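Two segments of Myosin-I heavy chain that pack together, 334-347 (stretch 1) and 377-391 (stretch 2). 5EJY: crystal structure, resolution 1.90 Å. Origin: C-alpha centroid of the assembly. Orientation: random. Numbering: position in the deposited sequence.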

# COMPACT_ATOMS: atom_id res chain seq x y z
N GLN A 334 -27.13 10.94 -15.30
CA GLN A 334 -26.19 11.73 -14.52
C GLN A 334 -26.87 13.01 -14.04
O GLN A 334 -26.68 13.45 -12.90
CB GLN A 334 -24.94 12.03 -15.33
CG GLN A 334 -24.15 10.76 -15.68
CD GLN A 334 -23.06 11.02 -16.71
OE1 GLN A 334 -23.22 11.86 -17.60
NE2 GLN A 334 -21.95 10.29 -16.60
N ILE A 335 -27.68 13.59 -14.92
CA ILE A 335 -28.43 14.79 -14.59
C ILE A 335 -29.37 14.54 -13.42
O ILE A 335 -29.48 15.38 -12.53
CB ILE A 335 -29.27 15.28 -15.79
CG1 ILE A 335 -28.36 15.86 -16.86
CG2 ILE A 335 -30.25 16.35 -15.35
CD1 ILE A 335 -27.42 16.91 -16.32
N SER A 336 -30.05 13.40 -13.43
CA SER A 336 -31.02 13.10 -12.39
C SER A 336 -30.38 12.94 -11.00
O SER A 336 -30.88 13.47 -10.01
CB SER A 336 -31.84 11.87 -12.74
OG SER A 336 -30.99 10.75 -12.88
N ILE A 337 -29.28 12.19 -10.91
CA ILE A 337 -28.59 12.06 -9.62
C ILE A 337 -27.87 13.34 -9.19
O ILE A 337 -27.91 13.71 -8.01
CB ILE A 337 -27.62 10.84 -9.58
CG1 ILE A 337 -26.59 10.90 -10.71
CG2 ILE A 337 -28.41 9.53 -9.62
CD1 ILE A 337 -25.50 9.79 -10.62
N GLY A 338 -27.23 14.02 -10.13
CA GLY A 338 -26.49 15.23 -9.81
C GLY A 338 -27.39 16.39 -9.40
O GLY A 338 -27.01 17.21 -8.55
N SER A 339 -28.58 16.46 -9.99
CA SER A 339 -29.52 17.52 -9.65
C SER A 339 -30.10 17.33 -8.25
O SER A 339 -30.33 18.30 -7.53
CB SER A 339 -30.65 17.63 -10.70
OG SER A 339 -31.52 16.52 -10.65
N LEU A 340 -30.35 16.08 -7.88
CA LEU A 340 -30.80 15.77 -6.53
C LEU A 340 -29.72 16.09 -5.50
O LEU A 340 -30.00 16.64 -4.43
CB LEU A 340 -31.26 14.31 -6.42
CG LEU A 340 -32.62 14.04 -7.07
CD1 LEU A 340 -32.89 12.56 -7.21
CD2 LEU A 340 -33.74 14.73 -6.27
N LYS A 341 -28.47 15.76 -5.83
CA LYS A 341 -27.34 16.05 -4.94
C LYS A 341 -27.21 17.55 -4.70
O LYS A 341 -26.91 18.00 -3.59
CB LYS A 341 -26.05 15.47 -5.51
CG LYS A 341 -24.81 15.67 -4.64
CD LYS A 341 -23.60 14.95 -5.24
CE LYS A 341 -22.27 15.56 -4.79
NZ LYS A 341 -21.12 14.99 -5.58
N LEU A 342 -27.47 18.34 -5.74
CA LEU A 342 -27.39 19.79 -5.61
C LEU A 342 -28.52 20.32 -4.72
O LEU A 342 -28.30 21.22 -3.90
CB LEU A 342 -27.43 20.46 -6.98
CG LEU A 342 -27.24 21.98 -6.99
CD1 LEU A 342 -25.98 22.39 -6.23
CD2 LEU A 342 -27.19 22.51 -8.43
N GLN A 343 -29.71 19.75 -4.86
CA GLN A 343 -30.84 20.17 -4.04
C GLN A 343 -30.57 19.84 -2.57
O GLN A 343 -30.98 20.57 -1.66
CB GLN A 343 -32.13 19.49 -4.50
CG GLN A 343 -33.37 19.89 -3.70
CD GLN A 343 -33.67 21.39 -3.76
OE1 GLN A 343 -34.39 21.92 -2.90
NE2 GLN A 343 -33.12 22.08 -4.76
N PHE A 344 -29.86 18.73 -2.36
CA PHE A 344 -29.52 18.29 -1.01
C PHE A 344 -28.50 19.23 -0.38
O PHE A 344 -28.70 19.74 0.73
CB PHE A 344 -28.99 16.85 -1.05
CG PHE A 344 -28.41 16.38 0.27
CD1 PHE A 344 -29.25 16.05 1.32
CD2 PHE A 344 -27.04 16.28 0.44
CE1 PHE A 344 -28.72 15.62 2.54
CE2 PHE A 344 -26.51 15.86 1.65
CZ PHE A 344 -27.35 15.53 2.69
N GLU A 345 -27.40 19.48 -1.10
CA GLU A 345 -26.31 20.28 -0.56
C GLU A 345 -26.57 21.79 -0.52
O GLU A 345 -26.08 22.48 0.36
CB GLU A 345 -25.01 19.99 -1.31
CG GLU A 345 -24.51 18.57 -1.15
CD GLU A 345 -23.16 18.33 -1.79
OE1 GLU A 345 -22.49 19.32 -2.17
OE2 GLU A 345 -22.75 17.16 -1.92
N SER A 346 -27.34 22.29 -1.49
CA SER A 346 -27.46 23.74 -1.66
C SER A 346 -28.89 24.24 -1.54
O SER A 346 -29.13 25.45 -1.52
CB SER A 346 -26.88 24.16 -3.01
OG SER A 346 -25.46 24.13 -2.96
N SER A 347 -29.83 23.31 -1.47
CA SER A 347 -31.24 23.66 -1.38
C SER A 347 -31.71 24.34 -2.67
O SER A 347 -31.02 24.28 -3.69
CB SER A 347 -31.50 24.56 -0.18
OG SER A 347 -32.86 24.50 0.20
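Stretch 2, residues 377-391: DFINKYKSHKGLSPE

Stretch 2 lies on stretch 1 as the last two or so turns of a helix that begins earlier in the chain, a loop, and the start of a second helix. Residues 377–383 are helical and run in the same general sense as the helix of stretch 1, the two axes crossing at −53° with a closest approach of 8.8 Å. Along the helices the backbones come close at two points one turn apart on each: the CA atoms of Ile335 and Phe378 are 5.9 Å apart, and those of Ser339 and Tyr382 4.9 Å.

The fit rests on two aromatic knobs. Phe378, with chi1 at t, sends its ring into a hollow formed by Ile335, Gly338, Ser339 and Leu342. The hollow receives the ring by its edge: Ile335 CD1 lies 3.6 Å from Phe378 CD2, Leu342 CD2 3.7 Å from Phe378 CE1, and the bare backbone of Gly338 brings its C to 3.9 Å from Phe378 CE2. One turn later Tyr382, also t, fills the next hollow, among Ser339, Leu342, Gln343 and Ser346. Leu342 thus borders both pockets; its CD2 sits over one face of the tyrosine ring, 3.5 Å from Tyr382 CD1, in a CH-pi contact. The phenol reaches past the end of this hollow, where Tyr382 OH donates a hydrogen bond of 2.6 Å to Ser347 O, the carbonyl of the residue at which positive phi breaks the helical path.

Between the helices, the small side chain of Ser339 points toward stretch 2. Lys381 covers it from one side, with CG 3.4 Å from Ser339 OG, before its chain leads away; its CB also rests 3.7 Å from Ile335 CG2.

After the helix the chain continues through a loop that stays close to stretch 1. His385 turns its ring inward, and its NE2 donates a 2.7 Å hydrogen bond to Ser339 OG at the ring edge, while Leu340 CD2 covers one ring face at 3.6 Å from His385 CE1. A cis peptide bond precedes Gly387, whose positive phi suits glycine. Here Gln343 is the bump on stretch 1: its CG packs 3.9 Å from His385 CB and 3.6 Å from Leu388 CB, so the loop wraps around the glutamine. A water bridges the stretches: its O lies 2.6 Å from Ser347 OG and 3.2 Å from Leu388 O, to which it donates.

Ser389 caps the second helix, and Pro390 opens it against Phe344, their CA atoms 4.6 Å apart. Phe344 CD1 meets Pro390 CB at 3.8 Å, and Pro390 O approaches the ring edge, 3.3 Å from Phe344 CD1. The two stretches together bury 817 Å² against each other, both sides summed.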

# COMPACT_ATOMS: atom_id res chain seq x y z
N ASP A 377 -30.46 22.08 -19.48
CA ASP A 377 -31.20 20.87 -19.15
C ASP A 377 -30.98 20.50 -17.68
O ASP A 377 -31.87 19.94 -17.03
CB ASP A 377 -30.73 19.71 -20.03
CG ASP A 377 -30.95 19.97 -21.51
OD1 ASP A 377 -30.70 21.11 -21.97
OD2 ASP A 377 -31.37 19.02 -22.20
N PHE A 378 -29.79 20.80 -17.18
CA PHE A 378 -29.46 20.52 -15.78
C PHE A 378 -30.13 21.55 -14.89
O PHE A 378 -30.93 21.20 -14.01
CB PHE A 378 -27.95 20.58 -15.57
CG PHE A 378 -27.53 20.45 -14.13
CD1 PHE A 378 -27.36 21.57 -13.33
CD2 PHE A 378 -27.31 19.19 -13.57
CE1 PHE A 378 -26.98 21.45 -12.00
CE2 PHE A 378 -26.93 19.07 -12.24
CZ PHE A 378 -26.76 20.20 -11.46
N ILE A 379 -29.79 22.81 -15.13
CA ILE A 379 -30.38 23.92 -14.38
C ILE A 379 -31.89 23.77 -14.31
O ILE A 379 -32.53 24.18 -13.35
CB ILE A 379 -30.02 25.27 -15.01
CG1 ILE A 379 -28.54 25.57 -14.79
CG2 ILE A 379 -30.87 26.38 -14.41
CD1 ILE A 379 -28.17 25.70 -13.33
N ASN A 380 -32.46 23.15 -15.34
CA ASN A 380 -33.90 22.93 -15.39
C ASN A 380 -34.35 21.78 -14.51
O ASN A 380 -35.40 21.85 -13.87
N LYS A 381 -33.58 20.69 -14.51
CA LYS A 381 -33.93 19.55 -13.67
C LYS A 381 -33.78 19.94 -12.21
O LYS A 381 -34.53 19.49 -11.35
CB LYS A 381 -33.04 18.35 -14.01
CG LYS A 381 -33.52 17.03 -13.41
CD LYS A 381 -34.77 16.51 -14.10
CE LYS A 381 -35.24 15.20 -13.49
NZ LYS A 381 -36.27 14.51 -14.32
N TYR A 382 -32.80 20.81 -11.94
CA TYR A 382 -32.52 21.29 -10.59
C TYR A 382 -33.66 22.18 -10.09
O TYR A 382 -34.22 21.94 -9.01
CB TYR A 382 -31.19 22.05 -10.59
CG TYR A 382 -30.87 22.84 -9.33
CD1 TYR A 382 -30.15 24.02 -9.41
CD2 TYR A 382 -31.25 22.38 -8.07
CE1 TYR A 382 -29.84 24.75 -8.28
CE2 TYR A 382 -30.95 23.10 -6.93
CZ TYR A 382 -30.24 24.29 -7.04
OH TYR A 382 -29.92 25.02 -5.92
N LYS A 383 -34.01 23.19 -10.89
CA LYS A 383 -35.14 24.06 -10.58
C LYS A 383 -36.38 23.22 -10.27
O LYS A 383 -37.19 23.59 -9.42
CB LYS A 383 -35.45 24.98 -11.76
CG LYS A 383 -34.50 26.17 -11.92
CD LYS A 383 -34.95 27.05 -13.07
CE LYS A 383 -34.15 28.35 -13.15
NZ LYS A 383 -34.68 29.24 -14.22
N SER A 384 -36.50 22.09 -10.95
CA SER A 384 -37.64 21.19 -10.82
C SER A 384 -37.86 20.60 -9.42
O SER A 384 -38.96 20.14 -9.12
CB SER A 384 -37.51 20.04 -11.82
OG SER A 384 -38.29 18.93 -11.43
N HIS A 385 -36.83 20.61 -8.58
CA HIS A 385 -36.92 19.89 -7.30
C HIS A 385 -37.50 20.70 -6.13
O HIS A 385 -36.90 20.77 -5.06
CB HIS A 385 -35.54 19.33 -6.92
CG HIS A 385 -34.99 18.37 -7.92
ND1 HIS A 385 -35.61 17.17 -8.23
CD2 HIS A 385 -33.88 18.42 -8.69
CE1 HIS A 385 -34.90 16.53 -9.14
NE2 HIS A 385 -33.85 17.27 -9.44
N LYS A 386 -38.69 21.27 -6.34
CA LYS A 386 -39.35 22.05 -5.29
C LYS A 386 -38.31 23.02 -4.69
O LYS A 386 -37.59 23.65 -5.47
CB LYS A 386 -40.02 21.12 -4.29
CG LYS A 386 -40.91 20.05 -4.91
CD LYS A 386 -41.55 19.19 -3.83
CE LYS A 386 -42.24 17.97 -4.42
N GLY A 387 -38.21 23.20 -3.36
CA GLY A 387 -39.12 22.69 -2.34
C GLY A 387 -38.73 21.36 -1.70
O GLY A 387 -39.27 20.99 -0.66
N LEU A 388 -37.80 20.64 -2.33
CA LEU A 388 -37.40 19.32 -1.83
C LEU A 388 -36.54 19.44 -0.58
O LEU A 388 -35.54 20.15 -0.56
CB LEU A 388 -36.65 18.53 -2.91
CG LEU A 388 -37.51 17.56 -3.73
CD2 LEU A 388 -38.02 16.43 -2.85
N SER A 389 -36.96 18.74 0.47
CA SER A 389 -36.20 18.70 1.72
C SER A 389 -34.91 17.92 1.52
O SER A 389 -34.84 17.05 0.65
CB SER A 389 -37.04 18.04 2.81
OG SER A 389 -37.42 16.72 2.43
N PRO A 390 -33.87 18.24 2.31
CA PRO A 390 -32.66 17.41 2.24
C PRO A 390 -32.98 15.92 2.32
O PRO A 390 -32.42 15.14 1.56
CB PRO A 390 -31.85 17.86 3.46
CG PRO A 390 -32.77 18.75 4.29
CD PRO A 390 -33.74 19.32 3.30
N GLU A 391 -33.87 15.54 3.23
CA GLU A 391 -34.22 14.13 3.41
C GLU A 391 -34.73 13.50 2.11
O GLU A 391 -34.25 12.44 1.69
CB GLU A 391 -35.29 13.99 4.48
CG GLU A 391 -35.55 12.55 4.88
CD GLU A 391 -34.59 12.07 5.94
OE1 GLU A 391 -34.65 12.58 7.08
OE2 GLU A 391 -33.75 11.18 5.64
O HOH W 1 -33.55 22.13 0.95